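Local coordinates for putative metal-dependent phosphoesterase (Bifidobacterium adolescentis, PDB 3O0F), which hydrolyses phosphoesters with the help of a trinuclear iron and zinc site and binds adenosine monophosphate, and may belong with 5'-3' nucleic acid exonucleases, at residues A[113-118]-A[127-132]; A[134-139]-A[146-151]. All coordinates share one frame; numbering follows the deposited sequence. Where two conformers were deposited one is given.

Contact 1 (A[113-118]-A[127-132]); sequences RTKRMV and ITWDDV. With AMP (adenosine monophosphate), chain B.
Lys115 lays its aliphatic chain over one face of the Trp129 indole, a CH-pi contact in which CG stands 3.4 Å from the centroid of the six-membered ring, 15° off the normal. Beyond CG the lysine runs on extended, and its CE passes 3.6 Å from Trp129 NE1. The indole reaches the helix because Trp129 CG is anti to the backbone N (chi1 -175°), which carries the ring across to Thr114 and Lys115. Apolar contacts fill in around Val118. Its CG2 lies in the ring plane at the indole edge, 3.9 Å from Trp129 CZ3, and meets Val132 CG2 at 3.7 Å, while its other branch, CG1, packs on Ile127 CG2 in one of that residue's two conformers. Cut back to an alanine, Trp129 would probably leave Lys115 CG without its aromatic face and open a gap beside Val118.

No hydrogen bond joins the two segments. Thr128 and Asp131 form a capping box: Asp131 N gives to Thr128 OG1, and Thr128 N to Asp131 OD2, met from above the carboxylate plane. Arg113 NH2 donates to AMP O2P at 2.6 Å, in the guanidinium plane, while NH1 donates to Ile178 O and the selenium of selenomethionine Met117 lies over one face, shifted toward the rim. The segments thus meet through dispersion and CH-pi contacts, and helix 97-124 carries a phosphate-binding arginine on another side.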
# COMPACT_ATOMS: atom_id res chain seq x y z
N ARG A 113 -18.86 -0.37 -0.23
CA ARG A 113 -18.64 -1.05 1.02
C ARG A 113 -18.53 -0.08 2.21
O ARG A 113 -19.02 -0.35 3.32
CB ARG A 113 -17.32 -1.80 0.89
CG ARG A 113 -17.06 -2.96 1.80
CD ARG A 113 -16.31 -2.64 3.10
NE ARG A 113 -15.21 -1.71 3.00
CZ ARG A 113 -14.02 -1.84 3.60
NH1 ARG A 113 -13.69 -2.89 4.35
NH2 ARG A 113 -13.12 -0.90 3.42
N THR A 114 -17.80 1.01 1.98
CA THR A 114 -17.43 1.91 3.05
C THR A 114 -18.67 2.72 3.43
O THR A 114 -18.91 2.97 4.60
CB THR A 114 -16.18 2.76 2.65
OG1 THR A 114 -15.06 1.87 2.43
CG2 THR A 114 -15.78 3.75 3.75
N LYS A 115 -19.49 3.06 2.43
CA LYS A 115 -20.79 3.68 2.68
C LYS A 115 -21.68 2.76 3.53
O LYS A 115 -22.29 3.21 4.47
CB LYS A 115 -21.52 3.97 1.37
CG LYS A 115 -21.06 5.19 0.63
CD LYS A 115 -21.90 5.38 -0.66
CE LYS A 115 -21.72 6.78 -1.26
NZ LYS A 115 -22.00 6.80 -2.73
N ARG A 116 -21.73 1.48 3.20
CA ARG A 116 -22.63 0.56 3.92
C ARG A 116 -22.16 0.40 5.36
O ARG A 116 -22.96 0.35 6.26
CB ARG A 116 -22.77 -0.80 3.22
CG ARG A 116 -23.83 -0.80 2.09
CD ARG A 116 -23.99 -2.16 1.39
NE ARG A 116 -22.80 -2.49 0.58
CZ ARG A 116 -22.16 -3.67 0.58
NH1 ARG A 116 -22.60 -4.69 1.32
NH2 ARG A 116 -21.07 -3.83 -0.19
N MSE A 117 -20.84 0.39 5.56
CA MSE A 117 -20.27 0.40 6.90
C MSE A 117 -20.63 1.63 7.69
O MSE A 117 -20.92 1.51 8.87
CB MSE A 117 -18.76 0.29 6.86
CG MSE A 117 -18.29 -1.10 6.64
SE MSE A 117 -16.40 -1.30 6.97
CE MSE A 117 -16.22 -0.65 8.83
N VAL A 118 -20.58 2.81 7.07
CA VAL A 118 -20.93 4.04 7.76
C VAL A 118 -22.45 4.03 8.07
O VAL A 118 -22.87 4.48 9.13
CB VAL A 118 -20.47 5.30 6.99
CG1 VAL A 118 -20.88 6.55 7.73
CG2 VAL A 118 -18.96 5.29 6.81
N ILE A 127 -21.62 9.75 13.58
CA ILE A 127 -20.91 9.89 12.30
C ILE A 127 -21.94 9.88 11.19
O ILE A 127 -22.96 9.20 11.29
CB ILE A 127 -19.92 8.74 12.06
CG1 ILE A 127 -18.61 9.01 12.80
CG2 ILE A 127 -19.62 8.57 10.56
CD1 ILE A 127 -17.86 10.19 12.28
N THR A 128 -21.67 10.65 10.13
CA THR A 128 -22.52 10.66 8.93
C THR A 128 -21.60 10.42 7.76
O THR A 128 -20.38 10.53 7.88
CB THR A 128 -23.24 12.02 8.77
OG1 THR A 128 -22.27 13.07 8.59
CG2 THR A 128 -24.12 12.36 10.03
N TRP A 129 -22.18 10.11 6.61
CA TRP A 129 -21.39 9.98 5.41
C TRP A 129 -20.59 11.25 5.18
O TRP A 129 -19.40 11.17 4.85
CB TRP A 129 -22.27 9.61 4.21
CG TRP A 129 -21.47 9.35 2.97
CD1 TRP A 129 -21.59 9.98 1.76
CD2 TRP A 129 -20.39 8.41 2.82
NE1 TRP A 129 -20.66 9.49 0.87
CE2 TRP A 129 -19.92 8.52 1.49
CE3 TRP A 129 -19.79 7.48 3.68
CZ2 TRP A 129 -18.87 7.74 1.00
CZ3 TRP A 129 -18.75 6.69 3.18
CH2 TRP A 129 -18.31 6.83 1.85
N ASP A 130 -21.18 12.42 5.40
CA ASP A 130 -20.44 13.68 5.24
C ASP A 130 -19.25 13.87 6.16
O ASP A 130 -18.30 14.57 5.81
CB ASP A 130 -21.35 14.90 5.41
CG ASP A 130 -22.29 15.11 4.23
OD1 ASP A 130 -22.12 14.44 3.19
OD2 ASP A 130 -23.20 15.97 4.35
N ASP A 131 -19.30 13.34 7.37
CA ASP A 131 -18.14 13.44 8.25
C ASP A 131 -16.99 12.63 7.63
O ASP A 131 -15.83 13.04 7.66
CB ASP A 131 -18.47 12.94 9.66
CG ASP A 131 -19.64 13.70 10.29
OD1 ASP A 131 -19.87 14.89 9.93
OD2 ASP A 131 -20.33 13.11 11.16
N VAL A 132 -17.33 11.50 7.03
CA VAL A 132 -16.30 10.66 6.37
C VAL A 132 -15.77 11.36 5.13
O VAL A 132 -14.55 11.44 4.91
CB VAL A 132 -16.80 9.26 6.02
CG1 VAL A 132 -15.69 8.44 5.32
CG2 VAL A 132 -17.30 8.55 7.28
P AMP B . -9.65 -1.33 4.27
O1P AMP B . -8.78 -1.74 3.14
O2P AMP B . -10.60 -0.26 3.82
O3P AMP B . -10.32 -2.49 5.02
O5' AMP B . -8.68 -0.62 5.34
C5' AMP B . -7.71 -1.37 6.03
C4' AMP B . -6.42 -0.62 5.91
O4' AMP B . -6.35 0.51 6.82
C3' AMP B . -5.24 -1.53 6.22
O3' AMP B . -4.57 -1.83 5.01
C2' AMP B . -4.41 -0.57 7.06
O2' AMP B . -3.13 -0.88 7.60
C1' AMP B . -4.96 0.84 6.90
N9 AMP B . -4.62 1.73 8.02
C8 AMP B . -4.27 3.01 7.89
N7 AMP B . -4.02 3.56 9.09
C5 AMP B . -4.22 2.61 10.03
C6 AMP B . -4.12 2.52 11.49
N6 AMP B . -3.75 3.60 12.26
N1 AMP B . -4.44 1.33 12.05
C2 AMP B . -4.81 0.25 11.35
N3 AMP B . -4.91 0.26 10.01
C4 AMP B . -4.62 1.39 9.31

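Contact 2 (A[134-139]-A[146-151]). With AMP (adenosine monophosphate), chain B.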
# COMPACT_ATOMS: atom_id res chain seq x y z
N ALA A 134 -15.62 14.40 4.67
CA ALA A 134 -14.70 15.43 5.15
C ALA A 134 -13.26 14.96 5.37
O ALA A 134 -12.34 15.80 5.36
CB ALA A 134 -15.26 16.14 6.43
N GLN A 135 -13.05 13.64 5.54
CA GLN A 135 -11.70 13.10 5.81
C GLN A 135 -11.01 12.58 4.53
O GLN A 135 -9.83 12.19 4.58
CB GLN A 135 -11.76 11.96 6.84
CG GLN A 135 -12.26 12.35 8.22
CD GLN A 135 -11.44 13.45 8.88
OE1 GLN A 135 -10.22 13.47 8.77
NE2 GLN A 135 -12.11 14.38 9.55
N VAL A 136 -11.76 12.57 3.42
CA VAL A 136 -11.26 12.17 2.10
C VAL A 136 -10.64 13.40 1.38
O VAL A 136 -11.37 14.19 0.77
CB VAL A 136 -12.44 11.60 1.28
CG1 VAL A 136 -12.02 11.23 -0.10
CG2 VAL A 136 -13.03 10.39 1.99
N LYS A 137 -9.31 13.54 1.43
CA LYS A 137 -8.67 14.84 1.24
C LYS A 137 -8.50 15.28 -0.19
O LYS A 137 -8.39 16.48 -0.45
CB LYS A 137 -7.33 14.93 1.98
CG LYS A 137 -7.46 14.78 3.49
CD LYS A 137 -8.30 15.92 4.13
CE LYS A 137 -8.31 15.83 5.67
NZ LYS A 137 -9.26 16.81 6.26
N GLU A 138 -8.55 14.34 -1.12
CA GLU A 138 -8.51 14.69 -2.52
C GLU A 138 -9.80 14.39 -3.26
O GLU A 138 -9.79 14.28 -4.49
CB GLU A 138 -7.33 13.97 -3.18
CG GLU A 138 -5.98 14.47 -2.72
CD GLU A 138 -5.64 15.84 -3.31
OE1 GLU A 138 -6.39 16.30 -4.21
OE2 GLU A 138 -4.64 16.44 -2.89
N GLY A 139 -10.90 14.23 -2.53
CA GLY A 139 -12.23 13.97 -3.10
C GLY A 139 -12.34 12.70 -3.91
O GLY A 139 -11.84 11.63 -3.48
N ARG A 146 -11.53 2.04 5.30
CA ARG A 146 -11.72 2.17 6.77
C ARG A 146 -10.93 3.29 7.44
O ARG A 146 -11.44 3.87 8.41
CB ARG A 146 -11.49 0.82 7.46
CG ARG A 146 -12.66 -0.16 7.24
CD ARG A 146 -12.17 -1.58 7.18
NE ARG A 146 -11.61 -2.03 8.42
CZ ARG A 146 -10.55 -2.82 8.57
NH1 ARG A 146 -9.85 -3.26 7.54
NH2 ARG A 146 -10.17 -3.15 9.79
N PRO A 147 -9.71 3.61 6.98
CA PRO A 147 -9.03 4.72 7.65
C PRO A 147 -9.78 6.04 7.69
O PRO A 147 -9.65 6.77 8.66
CB PRO A 147 -7.74 4.88 6.84
CG PRO A 147 -7.44 3.53 6.40
CD PRO A 147 -8.79 2.94 6.03
N HIS A 148 -10.54 6.35 6.64
CA HIS A 148 -11.34 7.54 6.58
C HIS A 148 -12.53 7.49 7.53
O HIS A 148 -12.90 8.51 8.08
CB HIS A 148 -11.80 7.81 5.13
CG HIS A 148 -10.66 7.88 4.17
ND1 HIS A 148 -10.24 6.78 3.45
CD2 HIS A 148 -9.80 8.87 3.88
CE1 HIS A 148 -9.16 7.10 2.76
NE2 HIS A 148 -8.90 8.38 2.97
N ILE A 149 -13.11 6.32 7.73
CA ILE A 149 -14.08 6.11 8.80
C ILE A 149 -13.42 6.33 10.16
O ILE A 149 -13.95 7.05 11.00
CB ILE A 149 -14.70 4.68 8.81
CG1 ILE A 149 -15.33 4.32 7.46
CG2 ILE A 149 -15.77 4.58 9.93
CD1 ILE A 149 -16.05 2.94 7.46
N ALA A 150 -12.27 5.69 10.41
CA ALA A 150 -11.57 5.87 11.69
C ALA A 150 -11.31 7.35 11.93
O ALA A 150 -11.60 7.85 13.01
CB ALA A 150 -10.26 5.08 11.71
N ASP A 151 -10.78 8.05 10.92
CA ASP A 151 -10.54 9.48 11.03
C ASP A 151 -11.81 10.28 11.38
O ASP A 151 -11.75 11.20 12.19
CB ASP A 151 -9.95 10.05 9.72
CG ASP A 151 -8.51 9.55 9.46
OD1 ASP A 151 -7.85 9.03 10.42
OD2 ASP A 151 -8.04 9.68 8.27
P AMP B . -9.65 -1.33 4.27
O1P AMP B . -8.78 -1.74 3.14
O2P AMP B . -10.60 -0.26 3.82
O3P AMP B . -10.32 -2.49 5.02
O5' AMP B . -8.68 -0.62 5.34
C5' AMP B . -7.71 -1.37 6.03
C4' AMP B . -6.42 -0.62 5.91
O4' AMP B . -6.35 0.51 6.82
C3' AMP B . -5.24 -1.53 6.22
O3' AMP B . -4.57 -1.83 5.01
C2' AMP B . -4.41 -0.57 7.06
O2' AMP B . -3.13 -0.88 7.60
C1' AMP B . -4.96 0.84 6.90
N9 AMP B . -4.62 1.73 8.02
C8 AMP B . -4.27 3.01 7.89
N7 AMP B . -4.02 3.56 9.09
C5 AMP B . -4.22 2.61 10.03
C6 AMP B . -4.12 2.52 11.49
N6 AMP B . -3.75 3.60 12.26
N1 AMP B . -4.44 1.33 12.05
C2 AMP B . -4.81 0.25 11.35
N3 AMP B . -4.91 0.26 10.01
C4 AMP B . -4.62 1.39 9.31
O HOH W 1 -7.87 11.55 6.45
O HOH W 2 -7.52 11.43 1.99
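Gln135 and Asp151 meet through their aliphatic parts: Gln135 CG lies 3.6 Å from Asp151 CB, with the amide and carboxylate planes turned 74° apart. Gln135 is bent at chi2 (-58°), which brings the amide alongside Asp151, and OE1 also comes to rest against Asp151 CB. Val136 adds a second van der Waals contact, its CG2 4.0 Å from His148 CD2, the two side chains crossing at about a right angle.

The polar contacts include a carbonyl at a ring edge and two waters. Gln135 O sits in the plane of the His148 imidazole, 3.4 Å from CD2, a close approach and no conventional hydrogen bond. Water 1 lies within hydrogen-bonding distance of both Gln135 O and Asp151 OD2, at 2.6 Å from the latter. Water 2 accepts from Lys137 N and has a weak link to His148 NE2. The stronger partner of NE2 is Ser24 O, and ND1 is paired with Gly145 N, so the ring is held at both nitrogens.

At the nucleotide, Arg146 N donates to AMP O2P, nearly straight at 167°, while NH1 reaches O3P at 2.7 Å in the guanidinium plane; Pro147 CG lies against the ribose at O4'. Asp151 OD1 makes a salt bridge with Arg162, another AMP-binding residue, and probably helps position it. A phosphate oxygen gripped by a backbone NH near the N-terminal end of a helix is a common form of phosphate binding, and here helix 146-155 supplies it in the nucleotide pocket of a PHP-domain phosphoesterase.

Overall arrangement
The first segment of contact 1 lies on helix 97-124; past its end the chain turns back, and contact 1 closes this return by laying helix 129-133 and the residues just before it beside the long helix. The chain then leaves helix 129-133 through the loop of 134-139, and contact 2 closes the next turn against helix 146-155. The two are in series, neither nested nor crossed, with centres about 9 Å apart. Ile149 ties them together: it packs on Thr114, Met117 and Val118 of helix 97-124, away from the loop of contact 2. Arg113 and Arg146 also touch, and both reach the phosphate of the same AMP, so helices 97-124 and 146-155 converge on the nucleotide.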